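Local structure of aldo-keto reductase family 1, member B4 (Aldose reductase) (Schistosoma japonicum, 4HBK) at residues A[69-74]-A[296-301]; A[101-106]-A[133-138]; A[145-150]-A[337-342]. The protein probably reduces aldehydes, including sugars, to alcohols with NADPH as the hydride donor. All blocks are in the same frame, centred on the assembly; numbering follows the deposited sequence.

All three contacts belong to an eight-stranded beta/alpha barrel. Contact 1 joins helix 60-71 to helix 295-302. Contact 2 joins two loops leading into barrel strands. Their centres are about 19 Å apart, and R74 and L69 touch L101, D105 and I106. Contact 3, across the chain's centre, lies about 33 Å from contact 1 and 31 Å from contact 2, centre to centre. Along the chain, contact 2 falls between the halves of contact 1. Segment 145-150 does too, but 337-342 follows both, so contacts 1 and 3 cross. Contacts 1 and 2 lie away from the active-site side. Contact 3 lies beside H144, on the side of the predicted catalytic residues.

Contact 1 (A[69-74]-A[296-301]); sequences LEIGYR and KRIEEN
Y73 and I298 form the tight, buried part of this contact. The phenol oxygen Y73 OH donates to the backbone oxygen I298 O at 2.6 Å. It meets that carbonyl in its plane, on a lone pair, and I298 O lies at the edge of the tyrosine ring. I298 CG2 packs against Y73 CE1 at 3.5 Å, so the same residue offers a polar and an apolar surface to the ring. On the N301 side, Y73 OH approaches N301 CB at 3.4 Å. Water 1 donates to Y73 OH at 3.0 Å and accepts from N301 ND2. The tyrosine hydroxyl is thus held by two hydrogen bonds, one given and one received.

The contact joins the C-terminal end of helix 60-71 to helix 295-302, two helices of the outer layer of a beta/alpha barrel. G72, just past the helix end, takes positive phi (137°), an angle that suits glycine. Y73 follows in the turn before strand 75-77. F302 meets the Y73 ring, while A64 and A68 of helix 60-71 pack on I298.

The solvent side is formed by the partly exposed I71 and the exposed E299. The tip of I71, CD1, reaches E299 CA at 3.5 Å and also rests on E299 CB. I71 CD1 also touches I298 CG2 at 3.8 Å. The side chains of I71 and E299 cross at about a right angle. The extended chain of E299 leads its carboxylate away from the isoleucine.

Contact 2 (A[101-106]-A[133-138]); sequences LKREDI and LRLNYL
L135 is the first residue of 133-138 to meet R103. Its CD2 branch lies 3.6 Å from R103 NE and also touches R103 CD, with the two side chains crossing at about a right angle. At N136 the link is through solvent. Water 2 accepts from N136 N and, weakly, from R103 NE.

Y137 makes the main contact. The guanidinium of R103 lies flat over one face of its ring, with planes 18° apart and centres 4.1 Å apart. The cation-pi stack is off-centre: R103 NH2 comes over the rim at 3.3 Å from Y137 CE1. The R103 chain leaves with CG anti to the backbone N (chi1 169°) and bends at chi2, which brings the guanidinium over the ring face. The Y137 backbone is used too. R103 NH2 donates to Y137 O at 2.9 Å with an N-H...O angle of 164°, from above the carbonyl plane. Beyond the ring, water 3 accepts from Y137 OH and donates to I106 O. R103 CG also lies 3.6 Å from Y137 OH.

At L138, R103 NH2 passes L138 CA at 4.0 Å. R103 also pairs with D139 in a salt bridge, and K188 makes a cation-pi contact with Y137. This arginine-tyrosine stack ties together two adjacent helix-to-strand loops of the beta/alpha barrel, just before parallel strands 107-112 and 138-143.

Contact 3 (A[145-150]-A[337-342]); sequences WPVPLK and EYPFKE
W145 meets F340 through the rim of its indole. W145 CZ3 lies 3.7 Å from F340 CE2, which sits at the edge of the indole, in its plane. The two rings are oblique, their planes at 68°. With CG anti to the carbonyl carbon (chi1 -72°), the indole is swung so that its six-membered ring reaches the tail. P339 also reaches this edge, with its CG 4.3 Å from W145 CZ3. P339 CG also sits over the centre of the F340 ring, so proline and phenylalanine form one apolar surface against the tryptophan.

P146 CG packs on P339 CB at 3.9 Å, and the two proline rings cross at about a right angle. P146 O lies 3.3 Å from E337 CB, and this oxygen accepts a hydrogen bond from H171. The E337 chain bends at chi2 and takes its carboxylate away from P146, to a salt bridge with R198.

V147 closes the contact with one branch. Its CG2 touches E337 O at 3.7 Å and Y338 CA at 3.9 Å. It also reaches P339 CD. No hydrogen bond spans the two segments. They meet by van der Waals contacts, mostly apolar, with P146 O and E337 O also touching carbon.

The loop follows H144, a predicted substrate-binding residue. The tail packs on a tryptophan beside the predicted active site, consistent with the C-terminal loop that borders the substrate pocket in aldo/keto reductases. Q199 of helix 197-206 packs on both P146 and P339. The loop after strand 138-143 and the C-terminal tail meet beside that helix.

Contact 1 (A[69-74]-A[296-301])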
loop_
_atom_site.group_PDB
_atom_site.type_symbol
_atom_site.label_atom_id
_atom_site.label_comp_id
_atom_site.label_asym_id
_atom_site.label_seq_id
_atom_site.Cartn_x
_atom_site.Cartn_y
_atom_site.Cartn_z
ATOM N N LEU A 69 -7.917 -12.429 -9.143
ATOM C CA LEU A 69 -6.996 -13.541 -9.373
ATOM C C LEU A 69 -7.310 -14.235 -10.701
ATOM O O LEU A 69 -6.400 -14.654 -11.405
ATOM C CB LEU A 69 -7.001 -14.543 -8.207
ATOM C CG LEU A 69 -6.486 -14.097 -6.830
ATOM C CD1 LEU A 69 -6.689 -15.193 -5.772
ATOM C CD2 LEU A 69 -5.033 -13.704 -6.886
ATOM N N GLU A 70 -8.596 -14.330 -11.048
ATOM C CA GLU A 70 -9.002 -14.878 -12.349
ATOM C C GLU A 70 -8.494 -14.033 -13.510
ATOM O O GLU A 70 -8.068 -14.558 -14.535
ATOM C CB GLU A 70 -10.530 -15.022 -12.440
ATOM C CG GLU A 70 -11.053 -16.166 -11.601
ATOM C CD GLU A 70 -12.561 -16.153 -11.378
ATOM O OE1 GLU A 70 -13.248 -15.149 -11.704
ATOM O OE2 GLU A 70 -13.059 -17.178 -10.867
ATOM N N ILE A 71 -8.565 -12.720 -13.343
ATOM C CA ILE A 71 -8.083 -11.780 -14.341
ATOM C C ILE A 71 -6.555 -11.880 -14.541
ATOM O O ILE A 71 -6.053 -11.699 -15.639
ATOM C CB ILE A 71 -8.530 -10.339 -13.965
ATOM C CG1 ILE A 71 -10.012 -10.163 -14.310
ATOM C CG2 ILE A 71 -7.677 -9.276 -14.670
ATOM C CD1 ILE A 71 -10.678 -9.009 -13.591
ATOM N N GLY A 72 -5.818 -12.176 -13.478
ATOM C CA GLY A 72 -4.378 -12.293 -13.595
ATOM C C GLY A 72 -3.577 -11.640 -12.475
ATOM O O GLY A 72 -2.388 -11.881 -12.369
ATOM N N TYR A 73 -4.208 -10.814 -11.646
ATOM C CA TYR A 73 -3.516 -10.219 -10.502
ATOM C C TYR A 73 -2.823 -11.304 -9.667
ATOM O O TYR A 73 -3.404 -12.369 -9.428
ATOM C CB TYR A 73 -4.506 -9.505 -9.581
ATOM C CG TYR A 73 -5.134 -8.214 -10.083
ATOM C CD1 TYR A 73 -6.158 -8.229 -11.027
ATOM C CD2 TYR A 73 -4.753 -6.979 -9.544
ATOM C CE1 TYR A 73 -6.749 -7.052 -11.460
ATOM C CE2 TYR A 73 -5.346 -5.791 -9.963
ATOM C CZ TYR A 73 -6.348 -5.843 -10.922
ATOM O OH TYR A 73 -6.942 -4.679 -11.346
ATOM N N ARG A 74 -1.609 -11.021 -9.189
ATOM C CA ARG A 74 -0.856 -11.973 -8.367
ATOM C C ARG A 74 -0.327 -11.294 -7.094
ATOM O O ARG A 74 0.668 -11.709 -6.499
ATOM C CB ARG A 74 0.290 -12.601 -9.179
ATOM C CG ARG A 74 -0.173 -13.518 -10.335
ATOM C CD ARG A 74 -0.924 -14.736 -9.797
ATOM N NE ARG A 74 -1.410 -15.635 -10.848
ATOM C CZ ARG A 74 -2.639 -15.604 -11.361
ATOM N NH1 ARG A 74 -3.526 -14.702 -10.943
ATOM N NH2 ARG A 74 -2.983 -16.470 -12.302
ATOM N N LYS A 296 -15.779 -4.856 -13.592
ATOM C CA LYS A 296 -15.300 -4.201 -14.811
ATOM C C LYS A 296 -14.085 -3.307 -14.556
ATOM O O LYS A 296 -13.209 -3.205 -15.407
ATOM C CB LYS A 296 -16.409 -3.388 -15.470
ATOM C CG LYS A 296 -17.628 -4.218 -15.875
ATOM C CD LYS A 296 -17.540 -4.704 -17.316
ATOM C CE LYS A 296 -18.818 -4.353 -18.095
ATOM N NZ LYS A 296 -18.721 -4.717 -19.546
ATOM N N ARG A 297 -14.045 -2.655 -13.397
ATOM C CA ARG A 297 -12.921 -1.787 -13.049
ATOM C C ARG A 297 -11.698 -2.622 -12.702
ATOM O O ARG A 297 -10.584 -2.314 -13.117
ATOM C CB ARG A 297 -13.262 -0.870 -11.877
ATOM C CG ARG A 297 -14.443 0.045 -12.127
ATOM C CD ARG A 297 -14.580 0.367 -13.605
ATOM N NE ARG A 297 -14.334 1.775 -13.895
ATOM C CZ ARG A 297 -15.152 2.763 -13.547
ATOM N NH1 ARG A 297 -16.272 2.497 -12.877
ATOM N NH2 ARG A 297 -14.847 4.021 -13.859
ATOM N N ILE A 298 -11.908 -3.684 -11.939
ATOM C CA ILE A 298 -10.811 -4.577 -11.615
ATOM C C ILE A 298 -10.150 -5.044 -12.900
ATOM O O ILE A 298 -8.928 -5.044 -13.004
ATOM C CB ILE A 298 -11.276 -5.770 -10.788
ATOM C CG1 ILE A 298 -11.838 -5.266 -9.454
ATOM C CG2 ILE A 298 -10.118 -6.721 -10.554
ATOM C CD1 ILE A 298 -12.588 -6.301 -8.650
ATOM N N GLU A 299 -10.956 -5.410 -13.891
ATOM C CA GLU A 299 -10.413 -5.897 -15.156
ATOM C C GLU A 299 -9.703 -4.791 -15.930
ATOM O O GLU A 299 -8.575 -4.966 -16.379
ATOM C CB GLU A 299 -11.507 -6.525 -16.022
ATOM C CG GLU A 299 -11.011 -6.926 -17.399
ATOM C CD GLU A 299 -11.850 -8.022 -18.040
ATOM O OE1 GLU A 299 -11.267 -8.869 -18.751
ATOM O OE2 GLU A 299 -13.083 -8.037 -17.834
ATOM N N GLU A 300 -10.365 -3.653 -16.080
ATOM C CA GLU A 300 -9.778 -2.509 -16.764
ATOM C C GLU A 300 -8.410 -2.110 -16.178
ATOM O O GLU A 300 -7.442 -1.900 -16.913
ATOM C CB GLU A 300 -10.763 -1.336 -16.731
ATOM C CG GLU A 300 -10.162 0.028 -16.985
ATOM C CD GLU A 300 -11.210 1.155 -16.935
ATOM O OE1 GLU A 300 -12.432 0.866 -16.887
ATOM O OE2 GLU A 300 -10.805 2.336 -16.949
ATOM N N ASN A 301 -8.326 -2.025 -14.856
ATOM C CA ASN A 301 -7.085 -1.604 -14.194
ATOM C C ASN A 301 -5.891 -2.488 -14.551
ATOM O O ASN A 301 -4.738 -2.053 -14.472
ATOM C CB ASN A 301 -7.255 -1.565 -12.671
ATOM C CG ASN A 301 -8.170 -0.438 -12.207
ATOM O OD1 ASN A 301 -8.454 0.485 -12.962
ATOM N ND2 ASN A 301 -8.620 -0.506 -10.955
HETATM O O HOH W 1 -8.122 -2.869 -9.248
#

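Contact 2 (A[101-106]-A[133-138])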
loop_
_atom_site.group_PDB
_atom_site.type_symbol
_atom_site.label_atom_id
_atom_site.label_comp_id
_atom_site.label_asym_id
_atom_site.label_seq_id
_atom_site.Cartn_x
_atom_site.Cartn_y
_atom_site.Cartn_z
ATOM N N LEU A 101 -3.565 -22.643 -8.066
ATOM C CA LEU A 101 -2.381 -21.812 -7.861
ATOM C C LEU A 101 -1.732 -22.127 -6.516
ATOM O O LEU A 101 -2.421 -22.468 -5.543
ATOM C CB LEU A 101 -2.741 -20.328 -7.900
ATOM C CG LEU A 101 -3.332 -19.761 -9.183
ATOM C CD1 LEU A 101 -3.588 -18.274 -9.013
ATOM C CD2 LEU A 101 -2.394 -20.024 -10.345
ATOM N N LYS A 102 -0.409 -22.004 -6.464
ATOM C CA LYS A 102 0.334 -22.189 -5.218
ATOM C C LYS A 102 0.471 -20.875 -4.437
ATOM O O LYS A 102 0.492 -19.783 -5.017
ATOM C CB LYS A 102 1.718 -22.802 -5.494
ATOM C CG LYS A 102 1.670 -24.214 -6.092
ATOM C CD LYS A 102 3.027 -24.927 -6.052
ATOM C CE LYS A 102 3.867 -24.658 -7.298
ATOM N NZ LYS A 102 4.335 -23.242 -7.390
ATOM N N ARG A 103 0.553 -21.004 -3.118
ATOM C CA ARG A 103 0.789 -19.877 -2.221
ATOM C C ARG A 103 1.905 -18.981 -2.740
ATOM O O ARG A 103 1.759 -17.758 -2.784
ATOM C CB ARG A 103 1.157 -20.387 -0.817
ATOM C CG ARG A 103 1.693 -19.310 0.149
ATOM C CD ARG A 103 0.665 -18.209 0.343
ATOM N NE ARG A 103 1.150 -17.139 1.211
ATOM C CZ ARG A 103 1.776 -16.042 0.789
ATOM N NH1 ARG A 103 2.025 -15.869 -0.498
ATOM N NH2 ARG A 103 2.164 -15.120 1.663
ATOM N N GLU A 104 3.020 -19.587 -3.134
ATOM C CA GLU A 104 4.190 -18.791 -3.489
ATOM C C GLU A 104 4.030 -18.067 -4.820
ATOM O O GLU A 104 4.903 -17.307 -5.213
ATOM C CB GLU A 104 5.485 -19.614 -3.455
ATOM C CG GLU A 104 5.597 -20.691 -4.525
ATOM C CD GLU A 104 5.196 -22.067 -4.015
ATOM O OE1 GLU A 104 4.288 -22.149 -3.140
ATOM O OE2 GLU A 104 5.798 -23.060 -4.489
ATOM N N ASP A 105 2.911 -18.301 -5.500
ATOM C CA ASP A 105 2.588 -17.575 -6.731
ATOM C C ASP A 105 1.943 -16.215 -6.445
ATOM O O ASP A 105 1.786 -15.400 -7.343
ATOM C CB ASP A 105 1.635 -18.401 -7.604
ATOM C CG ASP A 105 2.309 -19.628 -8.218
ATOM O OD1 ASP A 105 3.520 -19.544 -8.525
ATOM O OD2 ASP A 105 1.616 -20.665 -8.404
ATOM N N ILE A 106 1.548 -15.980 -5.196
ATOM C CA ILE A 106 0.843 -14.750 -4.853
ATOM C C ILE A 106 1.674 -13.922 -3.890
ATOM O O ILE A 106 2.355 -14.465 -3.018
ATOM C CB ILE A 106 -0.515 -15.029 -4.176
ATOM C CG1 ILE A 106 -1.260 -16.142 -4.906
ATOM C CG2 ILE A 106 -1.366 -13.763 -4.132
ATOM C CD1 ILE A 106 -1.735 -15.751 -6.293
ATOM N N LEU A 133 -6.137 -14.294 7.486
ATOM C CA LEU A 133 -5.819 -14.489 6.069
ATOM C C LEU A 133 -5.606 -15.960 5.741
ATOM O O LEU A 133 -5.506 -16.333 4.573
ATOM C CB LEU A 133 -4.577 -13.686 5.682
ATOM C CG LEU A 133 -4.777 -12.169 5.605
ATOM C CD1 LEU A 133 -3.477 -11.448 5.245
ATOM C CD2 LEU A 133 -5.884 -11.850 4.591
ATOM N N ARG A 134 -5.504 -16.790 6.776
ATOM C CA ARG A 134 -5.323 -18.221 6.578
ATOM C C ARG A 134 -3.972 -18.539 5.922
ATOM O O ARG A 134 -3.852 -19.464 5.122
ATOM C CB ARG A 134 -6.511 -18.789 5.780
ATOM C CG ARG A 134 -7.812 -18.684 6.585
ATOM C CD ARG A 134 -9.048 -18.423 5.730
ATOM N NE ARG A 134 -9.702 -19.660 5.318
ATOM C CZ ARG A 134 -10.935 -20.025 5.665
ATOM N NH1 ARG A 134 -11.690 -19.245 6.431
ATOM N NH2 ARG A 134 -11.420 -21.178 5.225
ATOM N N LEU A 135 -2.954 -17.775 6.307
ATOM C CA LEU A 135 -1.616 -17.885 5.748
ATOM C C LEU A 135 -0.613 -18.275 6.833
ATOM O O LEU A 135 -0.864 -18.052 8.018
ATOM C CB LEU A 135 -1.205 -16.532 5.165
ATOM C CG LEU A 135 -2.061 -16.019 4.011
ATOM C CD1 LEU A 135 -1.548 -14.653 3.545
ATOM C CD2 LEU A 135 -2.060 -17.035 2.871
ATOM N N ASN A 136 0.530 -18.832 6.432
ATOM C CA ASN A 136 1.595 -19.106 7.392
ATOM C C ASN A 136 2.618 -17.991 7.430
ATOM O O ASN A 136 3.363 -17.871 8.393
ATOM C CB ASN A 136 2.280 -20.442 7.102
ATOM C CG ASN A 136 1.296 -21.590 7.076
ATOM O OD1 ASN A 136 0.503 -21.769 7.996
ATOM N ND2 ASN A 136 1.315 -22.346 6.002
ATOM N N TYR A 137 2.648 -17.182 6.377
ATOM C CA TYR A 137 3.548 -16.033 6.315
ATOM C C TYR A 137 2.979 -14.961 5.386
ATOM O O TYR A 137 2.118 -15.245 4.549
ATOM C CB TYR A 137 4.940 -16.452 5.826
ATOM C CG TYR A 137 4.964 -16.846 4.369
ATOM C CD1 TYR A 137 5.177 -15.895 3.374
ATOM C CD2 TYR A 137 4.751 -18.168 3.983
ATOM C CE1 TYR A 137 5.187 -16.254 2.040
ATOM C CE2 TYR A 137 4.761 -18.537 2.647
ATOM C CZ TYR A 137 4.976 -17.581 1.682
ATOM O OH TYR A 137 4.996 -17.950 0.352
ATOM N N LEU A 138 3.464 -13.733 5.550
ATOM C CA LEU A 138 3.097 -12.617 4.689
ATOM C C LEU A 138 4.297 -12.308 3.818
ATOM O O LEU A 138 5.437 -12.458 4.252
ATOM C CB LEU A 138 2.744 -11.372 5.523
ATOM C CG LEU A 138 1.538 -11.433 6.467
ATOM C CD1 LEU A 138 1.468 -10.206 7.376
ATOM C CD2 LEU A 138 0.241 -11.562 5.672
HETATM O O HOH W 2 1.278 -19.075 3.642
HETATM O O HOH W 3 5.081 -15.809 -1.888
#

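Contact 3 (A[145-150]-A[337-342])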
loop_
_atom_site.group_PDB
_atom_site.type_symbol
_atom_site.label_atom_id
_atom_site.label_comp_id
_atom_site.label_asym_id
_atom_site.label_seq_id
_atom_site.Cartn_x
_atom_site.Cartn_y
_atom_site.Cartn_z
ATOM N N TRP A 145 1.066 3.603 9.769
ATOM C CA TRP A 145 1.269 5.038 10.004
ATOM C C TRP A 145 2.429 5.185 10.981
ATOM O O TRP A 145 2.741 4.241 11.706
ATOM C CB TRP A 145 0.009 5.685 10.622
ATOM C CG TRP A 145 -1.147 5.824 9.668
ATOM C CD1 TRP A 145 -2.166 4.939 9.479
ATOM C CD2 TRP A 145 -1.394 6.916 8.771
ATOM N NE1 TRP A 145 -3.036 5.409 8.515
ATOM C CE2 TRP A 145 -2.584 6.622 8.068
ATOM C CE3 TRP A 145 -0.730 8.113 8.498
ATOM C CZ2 TRP A 145 -3.112 7.475 7.093
ATOM C CZ3 TRP A 145 -1.255 8.960 7.530
ATOM C CH2 TRP A 145 -2.432 8.634 6.834
ATOM N N PRO A 146 3.075 6.364 11.002
ATOM C CA PRO A 146 4.069 6.753 12.016
ATOM C C PRO A 146 3.451 7.291 13.322
ATOM O O PRO A 146 4.185 7.762 14.208
ATOM C CB PRO A 146 4.863 7.878 11.340
ATOM C CG PRO A 146 4.111 8.231 10.067
ATOM C CD PRO A 146 2.874 7.403 9.979
ATOM N N VAL A 147 2.130 7.214 13.444
ATOM C CA VAL A 147 1.428 7.781 14.606
ATOM C C VAL A 147 0.749 6.713 15.470
ATOM O O VAL A 147 -0.323 6.224 15.137
ATOM C CB VAL A 147 0.360 8.804 14.172
ATOM C CG1 VAL A 147 -0.436 9.305 15.392
ATOM C CG2 VAL A 147 1.005 9.971 13.423
ATOM N N PRO A 148 1.372 6.352 16.595
ATOM C CA PRO A 148 0.750 5.315 17.421
ATOM C C PRO A 148 -0.512 5.816 18.127
ATOM O O PRO A 148 -0.624 7.001 18.432
ATOM C CB PRO A 148 1.853 4.946 18.430
ATOM C CG PRO A 148 2.796 6.091 18.410
ATOM C CD PRO A 148 2.730 6.694 17.041
ATOM N N LEU A 149 -1.446 4.902 18.368
ATOM C CA LEU A 149 -2.706 5.192 19.036
ATOM C C LEU A 149 -2.804 4.275 20.250
ATOM O O LEU A 149 -2.189 3.194 20.271
ATOM C CB LEU A 149 -3.872 4.915 18.089
ATOM C CG LEU A 149 -4.470 6.089 17.305
ATOM C CD1 LEU A 149 -3.482 7.190 17.019
ATOM C CD2 LEU A 149 -5.102 5.581 16.014
ATOM N N LYS A 150 -3.561 4.697 21.258
ATOM C CA LYS A 150 -3.676 3.927 22.498
ATOM C C LYS A 150 -4.160 2.501 22.243
ATOM O O LYS A 150 -5.138 2.278 21.531
ATOM C CB LYS A 150 -4.601 4.636 23.493
ATOM C CG LYS A 150 -4.720 3.937 24.847
ATOM C CD LYS A 150 -5.678 4.670 25.787
ATOM C CE LYS A 150 -7.142 4.393 25.444
ATOM N NZ LYS A 150 -7.603 3.057 25.950
ATOM N N GLU A 337 4.757 12.860 15.563
ATOM C CA GLU A 337 5.184 12.178 14.337
ATOM C C GLU A 337 4.154 12.255 13.215
ATOM O O GLU A 337 4.185 11.443 12.293
ATOM C CB GLU A 337 5.531 10.705 14.612
ATOM C CG GLU A 337 6.659 10.504 15.595
ATOM C CD GLU A 337 7.958 11.080 15.081
ATOM O OE1 GLU A 337 8.090 11.246 13.848
ATOM O OE2 GLU A 337 8.841 11.388 15.906
ATOM N N TYR A 338 3.229 13.204 13.296
ATOM C CA TYR A 338 2.312 13.403 12.181
ATOM C C TYR A 338 3.189 13.683 10.969
ATOM O O TYR A 338 4.063 14.538 11.032
ATOM C CB TYR A 338 1.351 14.554 12.455
ATOM C CG TYR A 338 0.458 14.872 11.289
ATOM C CD1 TYR A 338 -0.600 14.033 10.957
ATOM C CD2 TYR A 338 0.674 16.008 10.511
ATOM C CE1 TYR A 338 -1.415 14.313 9.888
ATOM C CE2 TYR A 338 -0.143 16.298 9.437
ATOM C CZ TYR A 338 -1.183 15.442 9.129
ATOM O OH TYR A 338 -2.000 15.728 8.066
ATOM N N PRO A 339 3.002 12.919 9.881
ATOM C CA PRO A 339 3.990 12.915 8.790
ATOM C C PRO A 339 3.903 14.054 7.767
ATOM O O PRO A 339 4.880 14.272 7.053
ATOM C CB PRO A 339 3.736 11.566 8.094
ATOM C CG PRO A 339 2.308 11.278 8.355
ATOM C CD PRO A 339 2.059 11.792 9.766
ATOM N N PHE A 340 2.791 14.777 7.698
ATOM C CA PHE A 340 2.544 15.623 6.526
ATOM C C PHE A 340 2.742 17.123 6.748
ATOM O O PHE A 340 2.385 17.940 5.890
ATOM C CB PHE A 340 1.142 15.362 5.960
ATOM C CG PHE A 340 0.884 13.923 5.612
ATOM C CD1 PHE A 340 1.888 13.131 5.075
ATOM C CD2 PHE A 340 -0.363 13.363 5.822
ATOM C CE1 PHE A 340 1.646 11.803 4.753
ATOM C CE2 PHE A 340 -0.616 12.045 5.500
ATOM C CZ PHE A 340 0.390 11.256 4.968
ATOM N N LYS A 341 3.298 17.505 7.887
ATOM C CA LYS A 341 3.556 18.929 8.082
ATOM C C LYS A 341 4.892 19.354 7.456
ATOM O O LYS A 341 5.004 20.451 6.908
ATOM C CB LYS A 341 3.414 19.358 9.549
ATOM C CG LYS A 341 4.479 18.850 10.491
ATOM C CD LYS A 341 4.434 19.635 11.809
ATOM C CE LYS A 341 4.565 21.146 11.561
ATOM N NZ LYS A 341 4.394 21.966 12.805
ATOM N N GLU A 342 5.886 18.471 7.500
ATOM C CA GLU A 342 7.150 18.719 6.803
ATOM C C GLU A 342 6.932 18.738 5.301
ATOM O O GLU A 342 5.940 18.196 4.809
ATOM C CB GLU A 342 8.194 17.663 7.166
ATOM C CG GLU A 342 8.873 17.921 8.500
ATOM C CD GLU A 342 9.476 16.664 9.089
ATOM O OE1 GLU A 342 10.487 16.179 8.539
ATOM O OE2 GLU A 342 8.932 16.160 10.100
#